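PDB 5XOI: oxidoreductase, 2OG-Fe oxygenase family protein, putative, expressed from Oryza sativa subsp. japonica, which probably acts as a dioxygenase of the AlkB family, using iron(II) and 2-oxoglutarate to oxidise its substrate. Local coordinates for residues L55-L60 / I124-F129; N128-S133 / H199-I204; V14-F19 / K94-A99. All blocks are in the same frame, centred on the assembly; numbering follows the deposited sequence.

Overall arrangement
The chain is the C-terminal, 2-oxoglutarate-dependent oxygenase domain of a longer protein, and all three contacts are built on its double-stranded beta-helix, the strands that extend its larger sheet and a helix packed on it. Contact 1 pairs the edge strand 55-59 with strand 124-131 in the seven-stranded sheet. Contact 2 continues from the end of that strand and faces strand 198-205 of the four-stranded sheet; contacts 1 and 2 share Asn-128 and Phe-129, their centres about 13 Å apart. Contact 3, where helix 87-106 meets strand 13-16, lies about 20 Å from contact 1 and 21 Å from contact 2, centre to centre. Along the chain it interleaves with contact 1 and closes before contact 2 opens. Contact 1 supplies Asn-128, and contact 2 Tyr-130 and His-199, to the active site.

Contact 1: L55-L60 / I124-F129; sequences LQMMCL and ICLVNF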
loop_
_atom_site.group_PDB
_atom_site.type_symbol
_atom_site.label_atom_id
_atom_site.label_comp_id
_atom_site.label_asym_id
_atom_site.label_seq_id
_atom_site.Cartn_x
_atom_site.Cartn_y
_atom_site.Cartn_z
ATOM N N LEU A 55 3.857 4.044 -14.055
ATOM C CA LEU A 55 3.082 3.272 -13.100
ATOM C C LEU A 55 2.130 2.345 -13.843
ATOM O O LEU A 55 1.412 2.779 -14.753
ATOM C CB LEU A 55 2.296 4.206 -12.159
ATOM C CG LEU A 55 1.250 3.535 -11.257
ATOM C CD1 LEU A 55 1.933 2.721 -10.167
ATOM C CD2 LEU A 55 0.312 4.579 -10.637
ATOM N N GLN A 56 2.124 1.075 -13.453
ATOM C CA GLN A 56 1.085 0.131 -13.846
ATOM C C GLN A 56 0.403 -0.397 -12.591
ATOM O O GLN A 56 0.984 -0.389 -11.505
ATOM C CB GLN A 56 1.654 -1.040 -14.653
ATOM C CG GLN A 56 2.400 -0.636 -15.927
ATOM C CD GLN A 56 3.202 -1.792 -16.490
ATOM O OE1 GLN A 56 4.423 -1.851 -16.341
ATOM N NE2 GLN A 56 2.513 -2.732 -17.122
ATOM N N MET A 57 -0.827 -0.886 -12.750
ATOM C CA MET A 57 -1.595 -1.340 -11.600
ATOM C C MET A 57 -2.469 -2.525 -11.977
ATOM O O MET A 57 -2.786 -2.758 -13.147
ATOM C CB MET A 57 -2.474 -0.210 -11.025
ATOM C CG MET A 57 -3.530 0.311 -12.013
ATOM S SD MET A 57 -4.561 1.580 -11.248
ATOM C CE MET A 57 -5.604 0.557 -10.213
ATOM N N MET A 58 -2.855 -3.274 -10.951
ATOM C CA MET A 58 -3.890 -4.283 -11.067
ATOM C C MET A 58 -4.505 -4.439 -9.690
ATOM O O MET A 58 -3.851 -4.186 -8.673
ATOM C CB MET A 58 -3.361 -5.626 -11.595
ATOM C CG MET A 58 -2.439 -6.383 -10.654
ATOM S SD MET A 58 -2.279 -8.161 -11.070
ATOM C CE MET A 58 -3.916 -8.762 -10.701
ATOM N N CYS A 59 -5.773 -4.823 -9.654
ATOM C CA CYS A 59 -6.439 -4.986 -8.374
ATOM C C CYS A 59 -6.629 -6.461 -8.070
ATOM O O CYS A 59 -6.740 -7.293 -8.976
ATOM C CB CYS A 59 -7.789 -4.264 -8.350
ATOM S SG CYS A 59 -7.652 -2.454 -8.395
ATOM N N LEU A 60 -6.627 -6.781 -6.782
ATOM C CA LEU A 60 -7.085 -8.070 -6.294
ATOM C C LEU A 60 -8.284 -7.835 -5.391
ATOM O O LEU A 60 -8.349 -6.825 -4.687
ATOM C CB LEU A 60 -6.004 -8.816 -5.504
ATOM C CG LEU A 60 -4.587 -8.804 -6.064
ATOM C CD1 LEU A 60 -3.623 -9.436 -5.044
ATOM C CD2 LEU A 60 -4.538 -9.542 -7.381
ATOM N N ILE A 124 -10.054 -5.117 -0.851
ATOM C CA ILE A 124 -9.419 -4.344 -1.912
ATOM C C ILE A 124 -7.918 -4.493 -1.730
ATOM O O ILE A 124 -7.399 -4.222 -0.644
ATOM C CB ILE A 124 -9.810 -2.853 -1.850
ATOM C CG1 ILE A 124 -11.322 -2.668 -2.015
ATOM C CG2 ILE A 124 -9.027 -2.034 -2.868
ATOM C CD1 ILE A 124 -11.861 -1.475 -1.243
ATOM N N CYS A 125 -7.217 -4.926 -2.775
ATOM C CA CYS A 125 -5.766 -4.791 -2.822
ATOM C C CYS A 125 -5.372 -4.126 -4.130
ATOM O O CYS A 125 -5.587 -4.686 -5.210
ATOM C CB CYS A 125 -5.055 -6.130 -2.680
ATOM S SG CYS A 125 -3.238 -5.968 -2.761
ATOM N N LEU A 126 -4.792 -2.940 -4.029
ATOM C CA LEU A 126 -4.257 -2.251 -5.189
ATOM C C LEU A 126 -2.784 -2.625 -5.310
ATOM O O LEU A 126 -1.997 -2.346 -4.400
ATOM C CB LEU A 126 -4.430 -0.742 -5.045
ATOM C CG LEU A 126 -4.749 0.056 -6.304
ATOM C CD1 LEU A 126 -5.015 1.501 -5.938
ATOM C CD2 LEU A 126 -3.600 -0.039 -7.291
ATOM N N VAL A 127 -2.418 -3.252 -6.424
ATOM C CA VAL A 127 -1.036 -3.614 -6.716
ATOM C C VAL A 127 -0.489 -2.596 -7.711
ATOM O O VAL A 127 -0.923 -2.553 -8.869
ATOM C CB VAL A 127 -0.935 -5.040 -7.272
ATOM C CG1 VAL A 127 0.539 -5.462 -7.396
ATOM C CG2 VAL A 127 -1.708 -5.998 -6.382
ATOM N N ASN A 128 0.462 -1.776 -7.261
ATOM C CA ASN A 128 1.109 -0.752 -8.080
ATOM C C ASN A 128 2.516 -1.211 -8.423
ATOM O O ASN A 128 3.279 -1.584 -7.526
ATOM C CB ASN A 128 1.210 0.582 -7.327
ATOM C CG ASN A 128 -0.140 1.198 -7.022
ATOM O OD1 ASN A 128 -0.862 1.607 -7.937
ATOM N ND2 ASN A 128 -0.486 1.286 -5.726
ATOM N N PHE A 129 2.890 -1.141 -9.696
ATOM C CA PHE A 129 4.281 -1.365 -10.060
ATOM C C PHE A 129 4.863 -0.096 -10.676
ATOM O O PHE A 129 4.314 0.437 -11.649
ATOM C CB PHE A 129 4.465 -2.531 -11.016
ATOM C CG PHE A 129 5.909 -2.754 -11.345
ATOM C CD1 PHE A 129 6.776 -3.173 -10.356
ATOM C CD2 PHE A 129 6.413 -2.451 -12.599
ATOM C CE1 PHE A 129 8.112 -3.347 -10.621
ATOM C CE2 PHE A 129 7.757 -2.625 -12.865
ATOM C CZ PHE A 129 8.598 -3.062 -11.871
HETATM O O HOH W 1 5.346 0.338 -14.454
#
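Cys-125 and Leu-60 open an antiparallel ladder between strand 124-131 and strand 55-59, which extends the larger sheet of the double-stranded beta-helix at its edge. They form a hydrogen-bonded pair: Leu-60 N donates to Cys-125 O at 2.8 Å, and Cys-125 N returns a bond to Leu-60 O. Leu-126 belongs to the other face, where its CD2 meets Met-57 CE at 3.6 Å; the bend at the last torsion of Met-57 (chi3 -76°) brings CE back to it, a fit that suits a flexible thioether. Val-127 and Met-58 form the middle hydrogen-bonded pair. Val-127 shares a face with Cys-125, its CG2 4.0 Å from Leu-60 CG and its CB beside Met-58 CG; helix 22-37 covers Val-127 and Leu-60 through Cys-32 and Leu-35, a place suited to compact apolar groups. Asn-128 returns to the Met-57 face and faces the 2-oxoglutarate pocket. Its amide is held at both ends, OD1 by Arg-48 and ND2 by Asn-225, which fixes the flip of a residue that binds the cosubstrate, while Leu-55 CD1 packs 3.6 Å from Asn-128 CB. Phe-129 closes the ladder with two nearly straight bonds, Phe-129 N to Gln-56 O at 2.7 Å and Gln-56 N to Phe-129 O at 2.9 Å. A water lies 3.0 Å from both Phe-129 O and Gln-56 OE1, and that OE1 stands at the edge of the Phe-129 ring, 4.3 Å from CD2.

Contact 2: N128-S133 / H199-I204; sequences NFYTSS and HGVSRI. With MN (manganese (II) ion), chain C.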
loop_
_atom_site.group_PDB
_atom_site.type_symbol
_atom_site.label_atom_id
_atom_site.label_comp_id
_atom_site.label_asym_id
_atom_site.label_seq_id
_atom_site.Cartn_x
_atom_site.Cartn_y
_atom_site.Cartn_z
ATOM N N ASN A 128 0.462 -1.776 -7.261
ATOM C CA ASN A 128 1.109 -0.752 -8.080
ATOM C C ASN A 128 2.516 -1.211 -8.423
ATOM O O ASN A 128 3.279 -1.584 -7.526
ATOM C CB ASN A 128 1.210 0.582 -7.327
ATOM C CG ASN A 128 -0.140 1.198 -7.022
ATOM O OD1 ASN A 128 -0.862 1.607 -7.937
ATOM N ND2 ASN A 128 -0.486 1.286 -5.726
ATOM N N PHE A 129 2.890 -1.141 -9.696
ATOM C CA PHE A 129 4.281 -1.365 -10.060
ATOM C C PHE A 129 4.863 -0.096 -10.676
ATOM O O PHE A 129 4.314 0.437 -11.649
ATOM C CB PHE A 129 4.465 -2.531 -11.016
ATOM C CG PHE A 129 5.909 -2.754 -11.345
ATOM C CD1 PHE A 129 6.776 -3.173 -10.356
ATOM C CD2 PHE A 129 6.413 -2.451 -12.599
ATOM C CE1 PHE A 129 8.112 -3.347 -10.621
ATOM C CE2 PHE A 129 7.757 -2.625 -12.865
ATOM C CZ PHE A 129 8.598 -3.062 -11.871
ATOM N N TYR A 130 5.971 0.372 -10.105
ATOM C CA TYR A 130 6.706 1.548 -10.552
ATOM C C TYR A 130 8.021 1.090 -11.157
ATOM O O TYR A 130 8.758 0.346 -10.511
ATOM C CB TYR A 130 7.035 2.480 -9.373
ATOM C CG TYR A 130 5.880 2.975 -8.527
ATOM C CD1 TYR A 130 5.311 2.166 -7.557
ATOM C CD2 TYR A 130 5.388 4.264 -8.687
ATOM C CE1 TYR A 130 4.259 2.628 -6.763
ATOM C CE2 TYR A 130 4.338 4.738 -7.905
ATOM C CZ TYR A 130 3.785 3.919 -6.945
ATOM O OH TYR A 130 2.755 4.414 -6.175
ATOM N N THR A 131 8.340 1.543 -12.369
ATOM C CA THR A 131 9.719 1.404 -12.826
ATOM C C THR A 131 10.561 2.506 -12.176
ATOM O O THR A 131 10.092 3.245 -11.303
ATOM C CB THR A 131 9.798 1.417 -14.350
ATOM O OG1 THR A 131 9.149 2.583 -14.861
ATOM C CG2 THR A 131 9.105 0.185 -14.907
ATOM N N SER A 132 11.835 2.626 -12.569
ATOM C CA SER A 132 12.738 3.499 -11.820
ATOM C C SER A 132 12.318 4.966 -11.889
ATOM O O SER A 132 12.617 5.737 -10.971
ATOM C CB SER A 132 14.169 3.360 -12.329
ATOM O OG SER A 132 14.507 2.010 -12.597
ATOM N N SER A 133 11.629 5.371 -12.957
ATOM C CA SER A 133 11.177 6.753 -13.085
ATOM C C SER A 133 9.798 6.980 -12.482
ATOM O O SER A 133 9.190 8.025 -12.740
ATOM C CB SER A 133 11.161 7.185 -14.556
ATOM O OG SER A 133 10.436 6.258 -15.347
ATOM N N HIS A 199 -1.062 11.684 0.430
ATOM C CA HIS A 199 0.162 10.889 0.379
ATOM C C HIS A 199 0.491 10.560 -1.069
ATOM O O HIS A 199 -0.344 10.688 -1.972
ATOM C CB HIS A 199 0.041 9.602 1.209
ATOM C CG HIS A 199 -1.094 8.732 0.781
ATOM N ND1 HIS A 199 -2.395 8.966 1.178
ATOM C CD2 HIS A 199 -1.138 7.674 -0.062
ATOM C CE1 HIS A 199 -3.186 8.072 0.614
ATOM N NE2 HIS A 199 -2.449 7.284 -0.148
ATOM N N GLY A 200 1.736 10.157 -1.287
ATOM C CA GLY A 200 2.147 9.807 -2.636
ATOM C C GLY A 200 3.593 9.360 -2.654
ATOM O O GLY A 200 4.244 9.232 -1.610
ATOM N N VAL A 201 4.095 9.132 -3.866
ATOM C CA VAL A 201 5.448 8.617 -4.061
ATOM C C VAL A 201 6.178 9.638 -4.925
ATOM O O VAL A 201 5.822 9.840 -6.094
ATOM C CB VAL A 201 5.460 7.219 -4.699
ATOM C CG1 VAL A 201 6.896 6.823 -5.058
ATOM C CG2 VAL A 201 4.887 6.178 -3.733
ATOM N N SER A 202 7.169 10.319 -4.343
ATOM C CA SER A 202 7.862 11.366 -5.085
ATOM C C SER A 202 9.016 10.842 -5.926
ATOM O O SER A 202 9.430 11.514 -6.885
ATOM C CB SER A 202 8.374 12.433 -4.122
ATOM O OG SER A 202 9.211 11.844 -3.140
ATOM N N ARG A 203 9.533 9.659 -5.602
ATOM C CA ARG A 203 10.742 9.155 -6.237
ATOM C C ARG A 203 10.916 7.687 -5.884
ATOM O O ARG A 203 10.594 7.271 -4.767
ATOM C CB ARG A 203 11.956 9.955 -5.757
ATOM C CG ARG A 203 13.140 9.974 -6.678
ATOM C CD ARG A 203 14.233 10.812 -6.015
ATOM N NE ARG A 203 15.316 11.169 -6.928
ATOM C CZ ARG A 203 16.130 10.290 -7.493
ATOM N NH1 ARG A 203 15.973 9.001 -7.250
ATOM N NH2 ARG A 203 17.102 10.697 -8.298
ATOM N N ILE A 204 11.419 6.914 -6.841
ATOM C CA ILE A 204 11.928 5.572 -6.593
ATOM C C ILE A 204 13.449 5.675 -6.592
ATOM O O ILE A 204 14.033 6.247 -7.520
ATOM C CB ILE A 204 11.442 4.570 -7.656
ATOM C CG1 ILE A 204 9.906 4.592 -7.819
ATOM C CG2 ILE A 204 11.967 3.166 -7.346
ATOM C CD1 ILE A 204 9.118 4.183 -6.573
HETATM MN MN MN C . -3.200 6.040 -1.815
HETATM O O HOH W 2 11.365 7.800 -9.661
HETATM O O HOH W 3 -2.937 4.119 -0.531
#
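The strands bearing Tyr-130 and Ile-204 belong to different sheets, and their segment axes come no closer than 8.5 Å, with an angle of 52° between their directions. No direct hydrogen bond joins them. The backbones draw nearest where the first strand gives way to a corner: Ser-132 CA and Ile-204 CA are 5.7 Å apart, and one water bridges the gap, donating to Ser-132 O (2.7 Å) and accepting from Ile-204 N.

Side chains fill the wider part of the gap. Ile-204 has CG1 anti to its carbonyl carbon (chi1 -53°), which brings CG1 beside Thr-131 O, and chi2 of -63° then sets CD1 3.9 Å from Tyr-130 CB. The two side chains cross at about a right angle, so the branched isoleucine covers the base of the tyrosine. Val-201 instead meets the far end of Tyr-130 tip to tip, its CG2 lying 3.7 Å from OH. A small apolar branch suits this spot, since it touches the phenol end without competing for the hydrogen bond that OH makes with a bound succinate, probably from the crystallisation liquor. Arg-223, a further 2-oxoglutarate-binding residue, touches Tyr-130, Val-201 and Ile-204.

Two residues before Val-201, His-199 uses NE2 to bind manganese at 2.2 Å, and its ND1 is hydrogen-bonded to Ile-197 O, which fixes the rotation of the ring. The metal's other ligands include His-139, Asp-141 and a water at 2.3 Å; the catalytic metal is expected to be iron(II). One strand thus presents a cosubstrate-binding tyrosine and the facing strand a metal ligand. This is the metal and 2-oxoglutarate site of the oxygenase superfamily, with its His-X-Asp...His facial triad.

Contact 3: V14-F19 / K94-A99; sequences VLLKKF and KDAIQA
Leu-16 and Phe-19 pack together on helix 87-106, joining the end of strand 13-16, in the larger sheet built on the double-stranded beta-helix, to the helix that lies against it. A type II beta turn from Leu-16 to Phe-19 brings the two side chains to the same side; at its middle positions, Lys-17 forms salt bridges with Asp-186 and Glu-183, and Lys-18 NZ is hydrogen-bonded to Ser-184 O. In Leu-16 CB points toward the helix, and CG is anti to the carbonyl carbon (chi1 -60°). Its CD2 branch does the touching, 3.6 Å from Ala-96 O and 4.0 Å from Ala-99 CB. The same methyl lies 3.6 Å above one face of the Phe-19 ring, offset toward the rim.

In Phe-19, CG is anti to the backbone N (chi1 -171°), and the ring beyond it meets the helix. The small alanines, one turn apart, let the ring come close: CE1 meets Ala-99 CB at 3.9 Å, while the other side of the ring rim approaches Ala-96. There Phe-19 CZ touches the backbone at Ala-96 CA, 3.6 Å away, while CE2 lies 3.7 Å from the methyl, Ala-96 CB.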
loop_
_atom_site.group_PDB
_atom_site.type_symbol
_atom_site.label_atom_id
_atom_site.label_comp_id
_atom_site.label_asym_id
_atom_site.label_seq_id
_atom_site.Cartn_x
_atom_site.Cartn_y
_atom_site.Cartn_z
ATOM N N VAL A 14 1.738 3.957 11.606
ATOM C CA VAL A 14 2.835 3.142 12.104
ATOM C C VAL A 14 3.576 2.565 10.908
ATOM O O VAL A 14 2.953 2.014 9.995
ATOM C CB VAL A 14 2.320 2.016 13.015
ATOM C CG1 VAL A 14 3.443 1.054 13.379
ATOM C CG2 VAL A 14 1.699 2.616 14.268
ATOM N N LEU A 15 4.903 2.679 10.923
ATOM C CA LEU A 15 5.769 2.068 9.923
ATOM C C LEU A 15 6.472 0.869 10.553
ATOM O O LEU A 15 7.183 1.013 11.555
ATOM C CB LEU A 15 6.789 3.077 9.397
ATOM C CG LEU A 15 7.924 2.523 8.534
ATOM C CD1 LEU A 15 7.383 1.882 7.251
ATOM C CD2 LEU A 15 8.885 3.627 8.195
ATOM N N LEU A 16 6.256 -0.308 9.977
ATOM C CA LEU A 16 6.844 -1.554 10.468
ATOM C C LEU A 16 8.045 -1.871 9.576
ATOM O O LEU A 16 7.891 -2.330 8.437
ATOM C CB LEU A 16 5.811 -2.679 10.464
ATOM C CG LEU A 16 4.565 -2.478 11.324
ATOM C CD1 LEU A 16 3.480 -1.746 10.528
ATOM C CD2 LEU A 16 4.008 -3.807 11.793
ATOM N N LYS A 17 9.246 -1.613 10.088
ATOM C CA LYS A 17 10.448 -1.785 9.275
ATOM C C LYS A 17 10.738 -3.262 9.048
ATOM O O LYS A 17 10.760 -4.052 9.997
ATOM C CB LYS A 17 11.653 -1.117 9.944
ATOM C CG LYS A 17 11.547 0.394 10.079
ATOM C CD LYS A 17 11.510 1.094 8.732
ATOM C CE LYS A 17 12.769 0.822 7.923
ATOM N NZ LYS A 17 12.726 1.446 6.555
ATOM N N LYS A 18 10.989 -3.628 7.787
ATOM C CA LYS A 18 11.416 -4.986 7.428
ATOM C C LYS A 18 10.468 -6.043 8.002
ATOM O O LYS A 18 10.886 -7.104 8.472
ATOM C CB LYS A 18 12.858 -5.237 7.881
ATOM C CG LYS A 18 13.889 -4.294 7.249
ATOM C CD LYS A 18 13.814 -4.317 5.727
ATOM C CE LYS A 18 14.691 -3.224 5.092
ATOM N NZ LYS A 18 15.005 -3.487 3.639
ATOM N N PHE A 19 9.171 -5.732 7.992
ATOM C CA PHE A 19 8.188 -6.628 8.595
ATOM C C PHE A 19 8.008 -7.906 7.777
ATOM O O PHE A 19 7.817 -8.990 8.345
ATOM C CB PHE A 19 6.857 -5.888 8.747
ATOM C CG PHE A 19 5.830 -6.623 9.548
ATOM C CD1 PHE A 19 5.949 -6.722 10.926
ATOM C CD2 PHE A 19 4.730 -7.198 8.926
ATOM C CE1 PHE A 19 4.984 -7.399 11.679
ATOM C CE2 PHE A 19 3.762 -7.879 9.666
ATOM C CZ PHE A 19 3.894 -7.978 11.044
ATOM N N LYS A 94 -3.290 -8.732 8.772
ATOM C CA LYS A 94 -3.816 -8.799 10.134
ATOM C C LYS A 94 -2.696 -8.878 11.162
ATOM O O LYS A 94 -2.811 -8.305 12.258
ATOM C CB LYS A 94 -4.760 -9.995 10.259
ATOM C CG LYS A 94 -6.124 -9.738 9.641
ATOM C CD LYS A 94 -6.909 -11.023 9.468
ATOM C CE LYS A 94 -7.989 -10.885 8.400
ATOM N NZ LYS A 94 -9.040 -9.919 8.808
ATOM N N ASP A 95 -1.612 -9.591 10.839
ATOM C CA ASP A 95 -0.444 -9.623 11.721
ATOM C C ASP A 95 0.167 -8.234 11.877
ATOM O O ASP A 95 0.598 -7.852 12.975
ATOM C CB ASP A 95 0.612 -10.591 11.171
ATOM C CG ASP A 95 0.224 -12.056 11.333
ATOM O OD1 ASP A 95 -0.753 -12.361 12.043
ATOM O OD2 ASP A 95 0.910 -12.908 10.736
ATOM N N ALA A 96 0.232 -7.471 10.780
ATOM C CA ALA A 96 0.794 -6.124 10.838
ATOM C C ALA A 96 -0.036 -5.218 11.735
ATOM O O ALA A 96 0.512 -4.429 12.516
ATOM C CB ALA A 96 0.891 -5.540 9.425
ATOM N N ILE A 97 -1.362 -5.318 11.634
ATOM C CA ILE A 97 -2.242 -4.557 12.513
ATOM C C ILE A 97 -2.046 -4.989 13.958
ATOM O O ILE A 97 -1.925 -4.154 14.860
ATOM C CB ILE A 97 -3.704 -4.714 12.062
ATOM C CG1 ILE A 97 -3.879 -4.080 10.678
ATOM C CG2 ILE A 97 -4.640 -4.042 13.050
ATOM C CD1 ILE A 97 -5.216 -4.379 10.062
ATOM N N GLN A 98 -2.015 -6.300 14.198
ATOM C CA GLN A 98 -1.796 -6.794 15.555
ATOM C C GLN A 98 -0.472 -6.286 16.118
ATOM O O GLN A 98 -0.401 -5.840 17.270
ATOM C CB GLN A 98 -1.830 -8.323 15.565
ATOM C CG GLN A 98 -3.219 -8.924 15.672
ATOM C CD GLN A 98 -3.183 -10.405 16.035
ATOM O OE1 GLN A 98 -2.189 -11.094 15.790
ATOM N NE2 GLN A 98 -4.263 -10.894 16.644
ATOM N N ALA A 99 0.593 -6.338 15.316
ATOM C CA ALA A 99 1.883 -5.852 15.788
ATOM C C ALA A 99 1.843 -4.356 16.050
ATOM O O ALA A 99 2.403 -3.875 17.045
ATOM C CB ALA A 99 2.983 -6.190 14.775
#